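Side-chain contact in HTLV-2 integrase catalytic core domain (Human T-cell leukemia virus 2, PDB 6QBT), which probably inserts the reverse-transcribed viral DNA into host chromosomes, this piece being the magnesium-binding catalytic core of the integrase: residues S52-A57 against E82-Y87. Residues are numbered along the deposited sequence; the frame is centred on the assembly and turned at random.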
loop_
_atom_site.group_PDB
_atom_site.type_symbol
_atom_site.label_atom_id
_atom_site.label_comp_id
_atom_site.label_asym_id
_atom_site.label_seq_id
_atom_site.Cartn_x
_atom_site.Cartn_y
_atom_site.Cartn_z
ATOM N N SER A 52 6.514 8.007 -13.329
ATOM C CA SER A 52 5.761 7.922 -12.088
ATOM C C SER A 52 4.591 6.897 -12.149
ATOM O O SER A 52 4.492 6.039 -11.260
ATOM C CB SER A 52 5.242 9.286 -11.665
ATOM O OG SER A 52 4.534 9.198 -10.424
ATOM N N ALA A 53 3.746 6.950 -13.179
ATOM C CA ALA A 53 2.637 5.973 -13.270
ATOM C C ALA A 53 3.169 4.569 -13.435
ATOM O O ALA A 53 2.556 3.613 -12.988
ATOM C CB ALA A 53 1.711 6.288 -14.434
ATOM N N PHE A 54 4.295 4.447 -14.121
ATOM C CA PHE A 54 4.883 3.150 -14.371
ATOM C C PHE A 54 5.414 2.542 -13.072
ATOM O O PHE A 54 5.221 1.350 -12.818
ATOM C CB PHE A 54 5.962 3.280 -15.452
ATOM C CG PHE A 54 6.493 1.977 -15.982
ATOM C CD1 PHE A 54 5.684 0.847 -16.142
ATOM C CD2 PHE A 54 7.824 1.902 -16.401
ATOM C CE1 PHE A 54 6.202 -0.330 -16.671
ATOM C CE2 PHE A 54 8.349 0.722 -16.921
ATOM C CZ PHE A 54 7.540 -0.393 -17.058
ATOM N N LEU A 55 6.041 3.367 -12.242
ATOM C CA LEU A 55 6.413 2.963 -10.867
ATOM C C LEU A 55 5.204 2.618 -9.988
ATOM O O LEU A 55 5.285 1.672 -9.231
ATOM C CB LEU A 55 7.259 4.019 -10.157
ATOM C CG LEU A 55 8.659 4.206 -10.762
ATOM C CD1 LEU A 55 9.293 5.531 -10.328
ATOM C CD2 LEU A 55 9.567 3.043 -10.406
ATOM N N GLN A 56 4.115 3.387 -10.064
ATOM C CA GLN A 56 2.900 3.016 -9.345
ATOM C C GLN A 56 2.434 1.622 -9.765
ATOM O O GLN A 56 2.181 0.773 -8.921
ATOM C CB GLN A 56 1.802 4.046 -9.540
ATOM C CG GLN A 56 2.087 5.300 -8.736
ATOM C CD GLN A 56 1.254 6.520 -9.123
ATOM O OE1 GLN A 56 0.686 6.606 -10.221
ATOM N NE2 GLN A 56 1.198 7.480 -8.214
ATOM N N ALA A 57 2.354 1.394 -11.068
ATOM C CA ALA A 57 1.985 0.086 -11.626
ATOM C C ALA A 57 2.865 -1.086 -11.144
ATOM O O ALA A 57 2.367 -2.168 -10.767
ATOM C CB ALA A 57 2.031 0.168 -13.141
ATOM N N GLU A 82 15.775 5.402 -21.280
ATOM C CA GLU A 82 16.864 5.205 -20.309
ATOM C C GLU A 82 16.401 4.412 -19.082
ATOM O O GLU A 82 17.123 3.558 -18.586
ATOM C CB GLU A 82 17.480 6.539 -19.881
ATOM C CG GLU A 82 18.483 7.073 -20.891
ATOM C CD GLU A 82 18.934 8.510 -20.622
ATOM O OE1 GLU A 82 18.564 9.086 -19.576
ATOM O OE2 GLU A 82 19.655 9.073 -21.471
ATOM N N PHE A 83 15.186 4.704 -18.614
ATOM C CA PHE A 83 14.590 4.003 -17.494
ATOM C C PHE A 83 14.477 2.520 -17.830
ATOM O O PHE A 83 14.970 1.669 -17.100
ATOM C CB PHE A 83 13.230 4.634 -17.148
ATOM C CG PHE A 83 12.534 3.980 -15.994
ATOM C CD1 PHE A 83 11.738 2.846 -16.192
ATOM C CD2 PHE A 83 12.660 4.496 -14.702
ATOM C CE1 PHE A 83 11.099 2.239 -15.115
ATOM C CE2 PHE A 83 12.011 3.894 -13.630
ATOM C CZ PHE A 83 11.239 2.763 -13.834
ATOM N N CYS A 84 13.888 2.218 -18.970
ATOM C CA CYS A 84 13.709 0.809 -19.374
ATOM C C CYS A 84 15.030 0.074 -19.587
ATOM O O CYS A 84 15.184 -1.068 -19.158
ATOM C CB CYS A 84 12.807 0.712 -20.612
ATOM S SG CYS A 84 11.099 1.165 -20.231
ATOM N N THR A 85 15.991 0.745 -20.209
ATOM C CA THR A 85 17.293 0.164 -20.447
ATOM C C THR A 85 18.027 -0.131 -19.136
ATOM O O THR A 85 18.578 -1.227 -18.954
ATOM C CB THR A 85 18.184 1.096 -21.311
ATOM O OG1 THR A 85 17.454 1.576 -22.440
ATOM C CG2 THR A 85 19.394 0.352 -21.816
ATOM N N SER A 86 18.057 0.857 -18.248
ATOM C CA SER A 86 18.747 0.753 -16.951
ATOM C C SER A 86 18.217 -0.370 -16.080
ATOM O O SER A 86 18.964 -1.006 -15.345
ATOM C CB SER A 86 18.551 2.044 -16.159
ATOM O OG SER A 86 18.987 3.156 -16.904
ATOM N N TYR A 87 16.908 -0.581 -16.127
ATOM C CA TYR A 87 16.287 -1.596 -15.280
ATOM C C TYR A 87 15.856 -2.860 -16.019
ATOM O O TYR A 87 15.103 -3.657 -15.452
ATOM C CB TYR A 87 15.152 -0.961 -14.454
ATOM C CG TYR A 87 15.647 0.251 -13.697
ATOM C CD1 TYR A 87 16.669 0.119 -12.747
ATOM C CD2 TYR A 87 15.107 1.522 -13.933
ATOM C CE1 TYR A 87 17.133 1.221 -12.041
ATOM C CE2 TYR A 87 15.565 2.633 -13.247
ATOM C CZ TYR A 87 16.580 2.492 -12.295
ATOM O OH TYR A 87 17.062 3.615 -11.619
#
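Phe-54 and Phe-83 bridge two helical segments whose axes come no closer than 12.7 Å and run roughly the same way, with 37° between their N-to-C directions. At that spacing the backbones stay well apart, and large apolar side chains span the distance. In Phe-83, CG lies anti to the backbone N (chi1 -180°), which extends the ring to the side chains of helix 47-61, where its outer rim meets Phe-54 through CE1 and Leu-55 through CZ. The two phenyl rings meet rim to rim, with Phe-54 CD2 3.5 Å from Phe-83 CE1. Their planes are turned 59° from each other and neither ring lies over the other's face, so this is an aromatic contact without stacking. Leu-55 CD2 lies 3.8 Å from Phe-83 CZ, at the edge of that ring and near its plane. One face of the Phe-83 ring is covered from its own segment by Tyr-87 CD2, 3.8 Å above the plane and over its centre. More loosely, Cys-84 SG lies 4.3 Å from Phe-54 CE2. No hydrogen bond crosses the contact; all four touching residues are buried. Phe-54 and Cys-84 both also touch Ile-67 of strand 66-68, while Phe-83 packs on Leu-142 and Leu-55 on Thr-138 of the second subunit, another copy of this protein. The contact therefore joins the two helices to each other, to the central sheet and to the subunit interface, in the RNase H-like fold of retroviral integrase cores, where helices pack against a mixed five-stranded sheet.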